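Local coordinates for encapsidation protein (Lactococcus phage asccphi28, PDB 7JQP) that probably serves as the ATPase of the phage DNA-packaging motor, coupling ATP hydrolysis to translocation of the genome into the capsid, at residues 50-55 with 120-125; 268-273 with 304-309; 337-342 with 359-364; 92-97 with 105-110. All blocks are in the same frame, centred on the assembly; numbering follows the deposited sequence.

Contact 1: residues 50-55 with 120-125; sequences SMVYLR and IVYFIA
Tyr53 and Phe123 meet on one face of two adjoining parallel strands, Tyr53 CD2 lying 3.4 Å from Phe123 CD1 and at the edge of the phenylalanine ring. Tyr53 holds CG anti to the backbone N (chi1 -174°), whereas Phe123 holds CG anti to the carbonyl carbon (chi1 -65°); the rings meet obliquely, their planes at 71°. Val121 CG1 lies over one face of the Phe123 ring, toward its rim. On the same face of the sheet the selenium of Met51, a selenomethionine, sits 4.1 Å from Val121 CG2, these two side chains pointing the same way. Arg55 NE donates to Tyr53 OH at 3.1 Å; the hydroxyl also bonds Asp146, while Arg55 pairs with Glu60. On the face of Val52, Tyr122, Leu54 and Ile124, Val52 divides its branches: Val52 CG2 rests 3.8 Å from Tyr122 CB, and CG1 meets Ile124 CD1. Leu54 CD1 packs 3.7 Å from Ile124 CB, and Ser50 CB abuts the Tyr122 ring edge. Helix 164-175 packs on this face through Ile175. Tyr122 N bonds Met51 O, Tyr53 N bonds Tyr122 O and Ile124 N bonds Tyr53 O. Val52 bonds Tyr142 and Val144 on strand 140-145, and Tyr53 touches Thr33 of a probable Walker A loop: the parallel core of the mixed sheet of an ASCE P-loop ATPase.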
# COMPACT_ATOMS: atom_id res chain seq x y z
N SER A 50 -13.52 -0.03 -30.53
CA SER A 50 -13.01 -0.43 -29.24
C SER A 50 -14.15 -0.46 -28.23
O SER A 50 -15.28 -0.05 -28.51
CB SER A 50 -11.90 0.52 -28.76
OG SER A 50 -10.87 0.61 -29.72
N MSE A 51 -13.84 -0.97 -27.05
CA MSE A 51 -14.81 -1.06 -25.97
C MSE A 51 -14.19 -0.50 -24.71
O MSE A 51 -12.97 -0.52 -24.54
CB MSE A 51 -15.26 -2.50 -25.75
CG MSE A 51 -16.26 -2.69 -24.62
SE MSE A 51 -16.32 -4.55 -24.03
CE MSE A 51 -18.12 -4.58 -23.28
N VAL A 52 -15.03 -0.01 -23.81
CA VAL A 52 -14.61 0.50 -22.52
C VAL A 52 -15.40 -0.22 -21.44
O VAL A 52 -16.63 -0.21 -21.45
CB VAL A 52 -14.80 2.02 -22.43
CG1 VAL A 52 -14.65 2.45 -21.01
CG2 VAL A 52 -13.80 2.75 -23.31
N TYR A 53 -14.68 -0.82 -20.49
CA TYR A 53 -15.29 -1.46 -19.33
C TYR A 53 -15.12 -0.53 -18.13
O TYR A 53 -13.99 -0.21 -17.75
CB TYR A 53 -14.65 -2.82 -19.06
CG TYR A 53 -15.33 -3.59 -17.96
CD1 TYR A 53 -16.59 -4.14 -18.15
CD2 TYR A 53 -14.72 -3.78 -16.73
CE1 TYR A 53 -17.23 -4.85 -17.15
CE2 TYR A 53 -15.34 -4.50 -15.72
CZ TYR A 53 -16.60 -5.03 -15.94
OH TYR A 53 -17.23 -5.74 -14.95
N LEU A 54 -16.23 -0.11 -17.54
CA LEU A 54 -16.22 0.90 -16.50
C LEU A 54 -16.60 0.29 -15.16
O LEU A 54 -17.47 -0.59 -15.09
CB LEU A 54 -17.17 2.05 -16.84
CG LEU A 54 -17.03 3.30 -15.98
CD1 LEU A 54 -15.71 4.00 -16.28
CD2 LEU A 54 -18.19 4.25 -16.19
N ARG A 55 -15.95 0.76 -14.10
CA ARG A 55 -16.22 0.33 -12.74
C ARG A 55 -16.15 1.55 -11.83
O ARG A 55 -15.42 2.50 -12.10
CB ARG A 55 -15.21 -0.73 -12.29
CG ARG A 55 -15.47 -2.12 -12.84
CD ARG A 55 -16.80 -2.69 -12.34
NE ARG A 55 -16.78 -4.15 -12.29
CZ ARG A 55 -16.96 -4.87 -11.18
NH1 ARG A 55 -17.18 -4.28 -10.01
NH2 ARG A 55 -16.92 -6.19 -11.25
N ILE A 120 -8.96 -3.35 -27.95
CA ILE A 120 -10.40 -3.50 -28.12
C ILE A 120 -11.17 -3.26 -26.83
O ILE A 120 -12.39 -3.02 -26.89
CB ILE A 120 -10.75 -4.89 -28.69
CG1 ILE A 120 -10.06 -5.98 -27.87
CG2 ILE A 120 -10.35 -4.97 -30.16
CD1 ILE A 120 -10.70 -7.35 -28.01
N VAL A 121 -10.53 -3.30 -25.67
CA VAL A 121 -11.19 -3.05 -24.40
C VAL A 121 -10.32 -2.14 -23.55
O VAL A 121 -9.10 -2.35 -23.45
CB VAL A 121 -11.51 -4.36 -23.65
CG1 VAL A 121 -12.24 -4.07 -22.35
CG2 VAL A 121 -12.36 -5.27 -24.54
N TYR A 122 -10.94 -1.14 -22.94
CA TYR A 122 -10.30 -0.24 -22.00
C TYR A 122 -10.96 -0.42 -20.64
O TYR A 122 -12.19 -0.51 -20.55
CB TYR A 122 -10.44 1.25 -22.39
CG TYR A 122 -9.78 1.71 -23.67
CD1 TYR A 122 -10.40 1.52 -24.89
CD2 TYR A 122 -8.57 2.39 -23.64
CE1 TYR A 122 -9.81 1.96 -26.06
CE2 TYR A 122 -7.98 2.84 -24.80
CZ TYR A 122 -8.60 2.63 -26.01
OH TYR A 122 -8.01 3.07 -27.17
N PHE A 123 -10.15 -0.48 -19.59
CA PHE A 123 -10.65 -0.55 -18.22
C PHE A 123 -10.43 0.79 -17.55
O PHE A 123 -9.31 1.30 -17.52
CB PHE A 123 -9.95 -1.69 -17.47
CG PHE A 123 -10.26 -3.05 -18.02
CD1 PHE A 123 -11.40 -3.74 -17.61
CD2 PHE A 123 -9.43 -3.64 -18.96
CE1 PHE A 123 -11.69 -4.99 -18.13
CE2 PHE A 123 -9.72 -4.89 -19.47
CZ PHE A 123 -10.86 -5.57 -19.06
N ILE A 124 -11.52 1.37 -17.02
CA ILE A 124 -11.51 2.69 -16.42
C ILE A 124 -12.29 2.65 -15.11
O ILE A 124 -13.28 1.92 -14.98
CB ILE A 124 -12.16 3.75 -17.34
CG1 ILE A 124 -11.56 3.71 -18.73
CG2 ILE A 124 -12.08 5.14 -16.71
CD1 ILE A 124 -12.34 4.55 -19.68
N ALA A 125 -11.89 3.50 -14.18
CA ALA A 125 -12.54 3.62 -12.89
C ALA A 125 -13.13 5.02 -12.77
O ALA A 125 -12.45 6.01 -13.03
CB ALA A 125 -11.55 3.36 -11.75

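Contact 2: residues 268-273 with 304-309; sequences GKKPKL and DGLENI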
# COMPACT_ATOMS: atom_id res chain seq x y z
N GLY A 268 -49.47 21.21 3.82
CA GLY A 268 -49.91 22.47 3.26
C GLY A 268 -49.05 23.66 3.65
O GLY A 268 -48.84 24.57 2.85
N LYS A 269 -48.57 23.68 4.89
CA LYS A 269 -47.90 24.88 5.38
C LYS A 269 -46.68 25.21 4.52
O LYS A 269 -46.08 24.34 3.89
CB LYS A 269 -47.46 24.72 6.84
CG LYS A 269 -48.60 24.69 7.86
CD LYS A 269 -49.40 25.98 7.88
CE LYS A 269 -50.70 25.79 8.65
NZ LYS A 269 -51.58 26.99 8.58
N LYS A 270 -46.30 26.49 4.52
CA LYS A 270 -45.20 26.95 3.70
C LYS A 270 -43.87 26.44 4.25
O LYS A 270 -43.74 26.18 5.45
CB LYS A 270 -45.20 28.48 3.63
CG LYS A 270 -46.45 29.02 2.93
CD LYS A 270 -46.54 30.53 2.97
CE LYS A 270 -47.74 31.02 2.17
NZ LYS A 270 -49.05 30.62 2.76
N PRO A 271 -42.87 26.27 3.39
CA PRO A 271 -41.61 25.66 3.83
C PRO A 271 -40.77 26.59 4.69
O PRO A 271 -40.87 27.81 4.64
CB PRO A 271 -40.90 25.35 2.51
CG PRO A 271 -41.35 26.48 1.62
CD PRO A 271 -42.83 26.62 1.96
N LYS A 272 -39.92 25.95 5.50
CA LYS A 272 -39.01 26.69 6.38
C LYS A 272 -37.94 27.42 5.58
O LYS A 272 -37.59 28.56 5.89
CB LYS A 272 -38.38 25.73 7.38
CG LYS A 272 -37.86 26.37 8.66
CD LYS A 272 -37.21 25.31 9.54
CE LYS A 272 -36.80 25.87 10.90
NZ LYS A 272 -36.77 24.80 11.94
N LEU A 273 -37.40 26.77 4.55
CA LEU A 273 -36.35 27.35 3.73
C LEU A 273 -36.53 26.91 2.29
O LEU A 273 -37.21 25.91 2.00
CB LEU A 273 -34.95 26.97 4.24
CG LEU A 273 -34.64 25.49 4.47
CD1 LEU A 273 -34.48 24.72 3.17
CD2 LEU A 273 -33.38 25.35 5.33
N ASP A 304 -44.65 31.96 -5.39
CA ASP A 304 -45.94 32.58 -5.15
C ASP A 304 -46.38 32.26 -3.72
O ASP A 304 -46.51 31.08 -3.36
CB ASP A 304 -47.01 32.12 -6.15
CG ASP A 304 -46.76 32.66 -7.55
OD1 ASP A 304 -45.74 33.34 -7.76
OD2 ASP A 304 -47.66 32.50 -8.41
N GLY A 305 -46.63 33.30 -2.93
CA GLY A 305 -46.94 33.12 -1.53
C GLY A 305 -45.75 32.84 -0.64
O GLY A 305 -45.94 32.47 0.52
N LEU A 306 -44.54 33.01 -1.16
CA LEU A 306 -43.31 32.75 -0.42
C LEU A 306 -42.42 33.99 -0.45
O LEU A 306 -41.19 33.90 -0.59
CB LEU A 306 -42.57 31.55 -1.00
CG LEU A 306 -43.43 30.35 -1.40
CD1 LEU A 306 -42.65 29.43 -2.33
CD2 LEU A 306 -43.90 29.57 -0.18
N GLU A 307 -43.03 35.17 -0.30
CA GLU A 307 -42.32 36.42 -0.53
C GLU A 307 -41.13 36.58 0.42
O GLU A 307 -40.03 36.95 0.01
CB GLU A 307 -43.27 37.60 -0.38
CG GLU A 307 -44.47 37.63 -1.33
CD GLU A 307 -45.65 36.81 -0.83
OE1 GLU A 307 -45.51 36.16 0.23
OE2 GLU A 307 -46.74 36.91 -1.43
N ASN A 308 -41.34 36.30 1.71
CA ASN A 308 -40.33 36.57 2.72
C ASN A 308 -39.51 35.34 3.11
O ASN A 308 -38.63 35.45 3.97
CB ASN A 308 -40.97 37.15 3.99
CG ASN A 308 -41.69 38.46 3.74
OD1 ASN A 308 -41.17 39.34 3.06
ND2 ASN A 308 -42.89 38.59 4.29
N ILE A 309 -39.77 34.18 2.51
CA ILE A 309 -38.98 32.99 2.82
C ILE A 309 -37.62 33.11 2.16
O ILE A 309 -37.51 33.47 0.98
CB ILE A 309 -39.72 31.72 2.38
CG1 ILE A 309 -41.08 31.63 3.07
CG2 ILE A 309 -38.87 30.49 2.68
CD1 ILE A 309 -41.90 30.41 2.70
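Ile309 and Leu306 bring their apolar tips against Lys270 and Pro271, and carbon contacts account for most of this meeting of two loops. Ile309 contributes the larger share. Its CG1 stands anti to the carbonyl carbon (chi1 -59°), and the branch ends in Ile309 CD1, which lies 4.0 Å from Pro271 CD and 3.9 Å from Lys270 CB. The other branch, Ile309 CG2, reaches the backbone further along, 4.2 Å from Leu273 CA. Leu306 uses a single methyl: Leu306 CD2 is 3.8 Å from Pro271 CD and 4.1 Å from Lys270 CG. Both the leucine and the isoleucine cross the proline at about a right angle. Pro271 CD meets a methyl of each, Leu306 CD2 and Ile309 CD1. Leu274 of strand 273-277 also touches Leu306 and Ile309, while Gln298 and Tyr300 pack on Pro271.

Contacts to carbonyl oxygens form a second group. Ile309 CD1 lies 3.4 Å from Pro271 O, and Ile309 CG2 lies 4.0 Å from Lys272 O; these are methyls resting against the backbone. The approach of the Lys270 chain to Gly305 O is too close in the model and remains doubtful.

No hydrogen bond or salt bridge joins the two segments. Lys272 pairs with Glu286, and Asp304 bonds Thr302. Between the loop before strand 273-277 and the loop after strand 293-300, contact is therefore nondirectional, methyl against proline ring and backbone, with the charge of Lys272 committed to Glu286 instead.

Contact 3: residues 337-342 with 359-364; sequences TYFELF and SKFVYA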
# COMPACT_ATOMS: atom_id res chain seq x y z
N THR A 337 -27.52 17.94 7.94
CA THR A 337 -28.57 17.18 8.61
C THR A 337 -29.68 16.80 7.64
O THR A 337 -30.20 15.68 7.68
CB THR A 337 -29.14 17.98 9.78
OG1 THR A 337 -29.74 19.18 9.29
CG2 THR A 337 -28.04 18.32 10.78
N TYR A 338 -30.06 17.73 6.75
CA TYR A 338 -31.12 17.45 5.79
C TYR A 338 -30.72 16.36 4.81
O TYR A 338 -31.54 15.50 4.46
CB TYR A 338 -31.49 18.74 5.05
CG TYR A 338 -32.29 19.71 5.89
CD1 TYR A 338 -33.44 19.32 6.55
CD2 TYR A 338 -31.87 21.03 6.04
CE1 TYR A 338 -34.17 20.21 7.32
CE2 TYR A 338 -32.59 21.93 6.81
CZ TYR A 338 -33.74 21.51 7.44
OH TYR A 338 -34.46 22.40 8.21
N PHE A 339 -29.47 16.36 4.35
CA PHE A 339 -29.01 15.30 3.46
C PHE A 339 -29.11 13.94 4.15
O PHE A 339 -29.53 12.95 3.54
CB PHE A 339 -27.56 15.55 3.03
CG PHE A 339 -27.39 16.69 2.04
CD1 PHE A 339 -28.42 17.11 1.22
CD2 PHE A 339 -26.17 17.34 1.95
CE1 PHE A 339 -28.23 18.15 0.32
CE2 PHE A 339 -25.98 18.38 1.06
CZ PHE A 339 -27.01 18.79 0.25
N GLU A 340 -28.72 13.88 5.43
CA GLU A 340 -28.83 12.64 6.19
C GLU A 340 -30.29 12.21 6.37
O GLU A 340 -30.61 11.03 6.22
CB GLU A 340 -28.15 12.81 7.55
CG GLU A 340 -26.65 12.97 7.47
CD GLU A 340 -26.01 13.30 8.81
OE1 GLU A 340 -26.75 13.56 9.78
OE2 GLU A 340 -24.76 13.28 8.89
N LEU A 341 -31.17 13.16 6.68
CA LEU A 341 -32.59 12.85 6.78
C LEU A 341 -33.14 12.31 5.47
O LEU A 341 -33.98 11.40 5.46
CB LEU A 341 -33.35 14.10 7.22
CG LEU A 341 -33.20 14.52 8.68
CD1 LEU A 341 -33.57 15.97 8.87
CD2 LEU A 341 -34.13 13.67 9.55
N PHE A 342 -32.66 12.85 4.34
CA PHE A 342 -33.08 12.36 3.03
C PHE A 342 -32.52 10.97 2.75
O PHE A 342 -33.24 10.08 2.28
CB PHE A 342 -32.64 13.33 1.94
CG PHE A 342 -32.67 12.75 0.55
CD1 PHE A 342 -33.80 12.85 -0.24
CD2 PHE A 342 -31.57 12.08 0.05
CE1 PHE A 342 -33.82 12.30 -1.51
CE2 PHE A 342 -31.58 11.52 -1.21
CZ PHE A 342 -32.70 11.64 -1.99
N SER A 359 -33.49 14.06 -5.30
CA SER A 359 -32.32 13.18 -5.34
C SER A 359 -31.21 13.79 -6.20
O SER A 359 -30.03 13.69 -5.84
CB SER A 359 -32.71 11.80 -5.87
OG SER A 359 -33.86 11.29 -5.21
N LYS A 360 -31.57 14.40 -7.33
CA LYS A 360 -30.56 15.06 -8.15
C LYS A 360 -29.83 16.13 -7.35
O LYS A 360 -28.60 16.25 -7.43
CB LYS A 360 -31.20 15.68 -9.39
CG LYS A 360 -31.64 14.69 -10.46
CD LYS A 360 -31.97 15.42 -11.76
CE LYS A 360 -32.30 14.47 -12.90
NZ LYS A 360 -33.27 13.41 -12.50
N PHE A 361 -30.57 16.93 -6.59
CA PHE A 361 -29.97 18.00 -5.80
C PHE A 361 -29.09 17.44 -4.69
O PHE A 361 -27.95 17.88 -4.50
CB PHE A 361 -31.06 18.89 -5.22
CG PHE A 361 -30.55 19.90 -4.24
CD1 PHE A 361 -29.91 21.04 -4.68
CD2 PHE A 361 -30.72 19.72 -2.88
CE1 PHE A 361 -29.44 21.98 -3.78
CE2 PHE A 361 -30.26 20.65 -1.98
CZ PHE A 361 -29.62 21.78 -2.43
N VAL A 362 -29.61 16.45 -3.95
CA VAL A 362 -28.86 15.92 -2.81
C VAL A 362 -27.52 15.36 -3.26
O VAL A 362 -26.47 15.73 -2.73
CB VAL A 362 -29.70 14.85 -2.08
CG1 VAL A 362 -28.85 14.09 -1.08
CG2 VAL A 362 -30.88 15.49 -1.37
N TYR A 363 -27.53 14.48 -4.27
CA TYR A 363 -26.31 13.81 -4.69
C TYR A 363 -25.32 14.76 -5.36
O TYR A 363 -24.11 14.55 -5.26
CB TYR A 363 -26.66 12.63 -5.59
CG TYR A 363 -27.38 11.53 -4.85
CD1 TYR A 363 -26.82 10.96 -3.71
CD2 TYR A 363 -28.63 11.08 -5.26
CE1 TYR A 363 -27.47 9.96 -3.02
CE2 TYR A 363 -29.29 10.08 -4.57
CZ TYR A 363 -28.70 9.53 -3.45
OH TYR A 363 -29.35 8.53 -2.75
N ALA A 364 -25.81 15.79 -6.05
CA ALA A 364 -24.89 16.76 -6.65
C ALA A 364 -24.07 17.47 -5.58
O ALA A 364 -22.87 17.68 -5.75
CB ALA A 364 -25.67 17.77 -7.49
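Val362 lays its CG2 methyl over one face of the Phe342 ring, 3.8 Å from the ring centroid and close to the normal, a CH-pi contact. The valine's other branch, Val362 CG1, lies 3.6 Å from Phe342 CD2 and 3.8 Å from Phe339 CD1, so the forked side chain is engaged by two phenylalanines one helical turn apart. A chi1 of 164° puts Phe342 CG anti to the backbone N. The ring meets Val362, Ser359 and Tyr363 of helix 352-365. At its edge, Phe342 CZ is 3.4 Å from Ser359 OG, whose hydroxyl bonds Phe355 O one turn earlier. Another part of the Phe342 rim faces the Tyr363 ring: the pair is offset edge-to-face, with centroids 6.0 Å apart and planes at 77°. Tyr363 OH has a weak hydrogen bond to Phe194 O, and the Phe194 ring also meets Phe342.

Phe339 approaches from the preceding turn. Phe339 CE1 is 4.0 Å from Phe361 CE2, which stands at the edge of the Phe339 ring, and the two side chains cross at about a right angle. Val362 O lies over one face of Phe339, toward the rim. Phe361 in turn packs edge-to-face with Tyr277.

No hydrogen bond links the two segments, whose axes come no closer than 10.7 Å and cross at -125°. Leu341 and Phe342 touch strand 293-300, while Phe361 touches strands 273-277 and 280-288. Helices 328-343 and 352-365 are thus a crossing pair, joined through aromatic side chains and packed against a mixed six-stranded sheet.

Contact 4: residues 92-97 with 105-110; sequences KQIMRF and EIKAIR
Met95 and Ile106 form an antiparallel hydrogen-bonded pair, each giving its N-H to the other's carbonyl. Met95 N reaches Ile106 O at 3.0 Å with an angle of 159° at the hydrogen; Ile106 N reaches Met95 O at 3.0 Å, more bent at 143°. Met95 O also receives the CA-H of Glu105, with Glu105 CA at 3.2 Å. Next along is the non-hydrogen-bonded pair Arg96 and Glu105, whose backbone groups turn outward: Glu105 N bonds Asp116 OD1, and Arg96 bonds Asn87. Further backbone bonds join Phe97 with His104 and Lys107 with Phe114. The Arg96 and Glu105 side chains run alongside each other. Arg96 NE lies 3.7 Å from Glu105 OE1, a long salt bridge of charges alone, since that oxygen is well out of the guanidinium plane. Glu105 OE2 has a second long salt bridge, to Lys107 NZ at 3.7 Å, so one carboxylate probably balances two cations. Ile94 CG2 lies over one face of the guanidinium. On the face of Met95 and Ile106, Ile106 CG1 meets the Phe97 ring edge, 3.5 Å from Phe97 CE1. This hairpin of strands 94-99 and 102-109 lies between strands 83-89 and 112-115, with Leu75 of helix 72-79 against Met95 and Phe97.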
# COMPACT_ATOMS: atom_id res chain seq x y z
N LYS A 92 2.68 -15.97 -20.91
CA LYS A 92 2.53 -14.62 -21.45
C LYS A 92 1.10 -14.10 -21.35
O LYS A 92 0.86 -12.93 -21.67
CB LYS A 92 2.96 -14.59 -22.92
CG LYS A 92 4.41 -14.98 -23.16
CD LYS A 92 4.76 -14.99 -24.64
CE LYS A 92 5.10 -13.59 -25.17
NZ LYS A 92 5.17 -13.57 -26.66
N GLN A 93 0.15 -14.94 -20.93
CA GLN A 93 -1.26 -14.55 -20.89
C GLN A 93 -1.73 -14.07 -22.26
O GLN A 93 -2.44 -13.06 -22.38
CB GLN A 93 -1.51 -13.49 -19.81
CG GLN A 93 -1.17 -13.95 -18.39
CD GLN A 93 -2.23 -14.85 -17.78
OE1 GLN A 93 -3.08 -15.40 -18.49
NE2 GLN A 93 -2.19 -15.01 -16.46
N ILE A 94 -1.33 -14.79 -23.30
CA ILE A 94 -1.72 -14.54 -24.68
C ILE A 94 -2.56 -15.72 -25.17
O ILE A 94 -2.10 -16.87 -25.14
CB ILE A 94 -0.49 -14.33 -25.59
CG1 ILE A 94 0.33 -13.13 -25.10
CG2 ILE A 94 -0.93 -14.22 -27.05
CD1 ILE A 94 1.57 -12.84 -25.93
N MSE A 95 -3.77 -15.43 -25.63
CA MSE A 95 -4.62 -16.44 -26.27
C MSE A 95 -4.37 -16.42 -27.78
O MSE A 95 -4.21 -15.35 -28.36
CB MSE A 95 -6.11 -16.18 -25.99
CG MSE A 95 -6.53 -16.28 -24.54
SE MSE A 95 -8.27 -15.44 -24.21
CE MSE A 95 -9.48 -16.82 -24.88
N ARG A 96 -4.35 -17.59 -28.42
CA ARG A 96 -4.22 -17.69 -29.87
C ARG A 96 -5.28 -18.66 -30.38
O ARG A 96 -5.47 -19.73 -29.79
CB ARG A 96 -2.81 -18.15 -30.27
CG ARG A 96 -1.70 -17.22 -29.75
CD ARG A 96 -0.30 -17.74 -30.08
NE ARG A 96 0.73 -16.74 -29.77
CZ ARG A 96 1.23 -16.52 -28.56
NH1 ARG A 96 0.81 -17.22 -27.52
NH2 ARG A 96 2.17 -15.59 -28.39
N PHE A 97 -5.98 -18.27 -31.44
CA PHE A 97 -7.11 -19.04 -31.93
C PHE A 97 -7.35 -18.72 -33.41
O PHE A 97 -6.67 -17.87 -33.99
CB PHE A 97 -8.37 -18.77 -31.10
CG PHE A 97 -8.70 -17.30 -30.96
CD1 PHE A 97 -8.13 -16.56 -29.93
CD2 PHE A 97 -9.57 -16.67 -31.83
CE1 PHE A 97 -8.42 -15.22 -29.79
CE2 PHE A 97 -9.86 -15.33 -31.69
CZ PHE A 97 -9.29 -14.60 -30.66
N GLU A 105 -5.17 -13.23 -32.17
CA GLU A 105 -4.58 -13.38 -30.85
C GLU A 105 -5.09 -12.27 -29.95
O GLU A 105 -5.09 -11.10 -30.34
CB GLU A 105 -3.04 -13.39 -30.93
CG GLU A 105 -2.35 -12.05 -30.85
CD GLU A 105 -0.86 -12.19 -30.53
OE1 GLU A 105 -0.34 -13.32 -30.62
OE2 GLU A 105 -0.22 -11.17 -30.18
N ILE A 106 -5.52 -12.65 -28.74
CA ILE A 106 -6.01 -11.71 -27.74
C ILE A 106 -4.93 -11.59 -26.67
O ILE A 106 -4.57 -12.58 -26.02
CB ILE A 106 -7.34 -12.19 -27.14
CG1 ILE A 106 -8.44 -12.10 -28.19
CG2 ILE A 106 -7.67 -11.37 -25.89
CD1 ILE A 106 -9.78 -12.63 -27.73
N LYS A 107 -4.41 -10.39 -26.49
CA LYS A 107 -3.36 -10.08 -25.53
C LYS A 107 -3.87 -9.04 -24.55
O LYS A 107 -4.40 -8.00 -24.96
CB LYS A 107 -2.12 -9.58 -26.28
CG LYS A 107 -0.96 -9.10 -25.43
CD LYS A 107 0.06 -8.36 -26.30
CE LYS A 107 0.41 -9.15 -27.56
NZ LYS A 107 1.56 -8.55 -28.30
N ALA A 108 -3.74 -9.32 -23.26
CA ALA A 108 -4.15 -8.41 -22.20
C ALA A 108 -2.92 -7.90 -21.47
O ALA A 108 -2.19 -8.68 -20.86
CB ALA A 108 -5.11 -9.08 -21.23
N ILE A 109 -2.69 -6.59 -21.53
CA ILE A 109 -1.58 -5.94 -20.84
C ILE A 109 -2.11 -4.73 -20.09
O ILE A 109 -2.75 -3.86 -20.68
CB ILE A 109 -0.46 -5.52 -21.82
CG1 ILE A 109 0.02 -6.73 -22.62
CG2 ILE A 109 0.69 -4.88 -21.05
CD1 ILE A 109 1.14 -6.42 -23.60
N ARG A 110 -1.83 -4.68 -18.79
CA ARG A 110 -2.19 -3.55 -17.94
C ARG A 110 -3.71 -3.38 -17.99
O ARG A 110 -4.43 -4.38 -17.80
CB ARG A 110 -1.39 -2.33 -18.38
CG ARG A 110 0.07 -2.37 -17.96
CD ARG A 110 0.86 -1.23 -18.58
NE ARG A 110 2.23 -1.20 -18.08
CZ ARG A 110 3.18 -2.07 -18.42
NH1 ARG A 110 2.91 -3.05 -19.27
NH2 ARG A 110 4.40 -1.96 -17.91

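Contacts 1 and 4 share the large mixed sheet: contact 4 is the antiparallel hairpin toward its outer end, and contact 1 is where strand 118-125 joins the parallel ATPase strands. Their centres are about 16 Å apart; in sequence, both segments of contact 4 fall between those of contact 1. Contacts 2 and 3 follow in series and flank the second sheet, contact 2 in loops leading to and from its strands, contact 3 in helices packed on it. Their centres lie about 20 Å apart, and Leu273 CD2 touches Tyr338 CE2 at 3.8 Å. Contacts 2 and 4 are about 64 Å apart between centres. Contacts 1 and 4 thus build the sheet bearing the probable Walker A loop, while contacts 2 and 3 adjoin across the chain's centre.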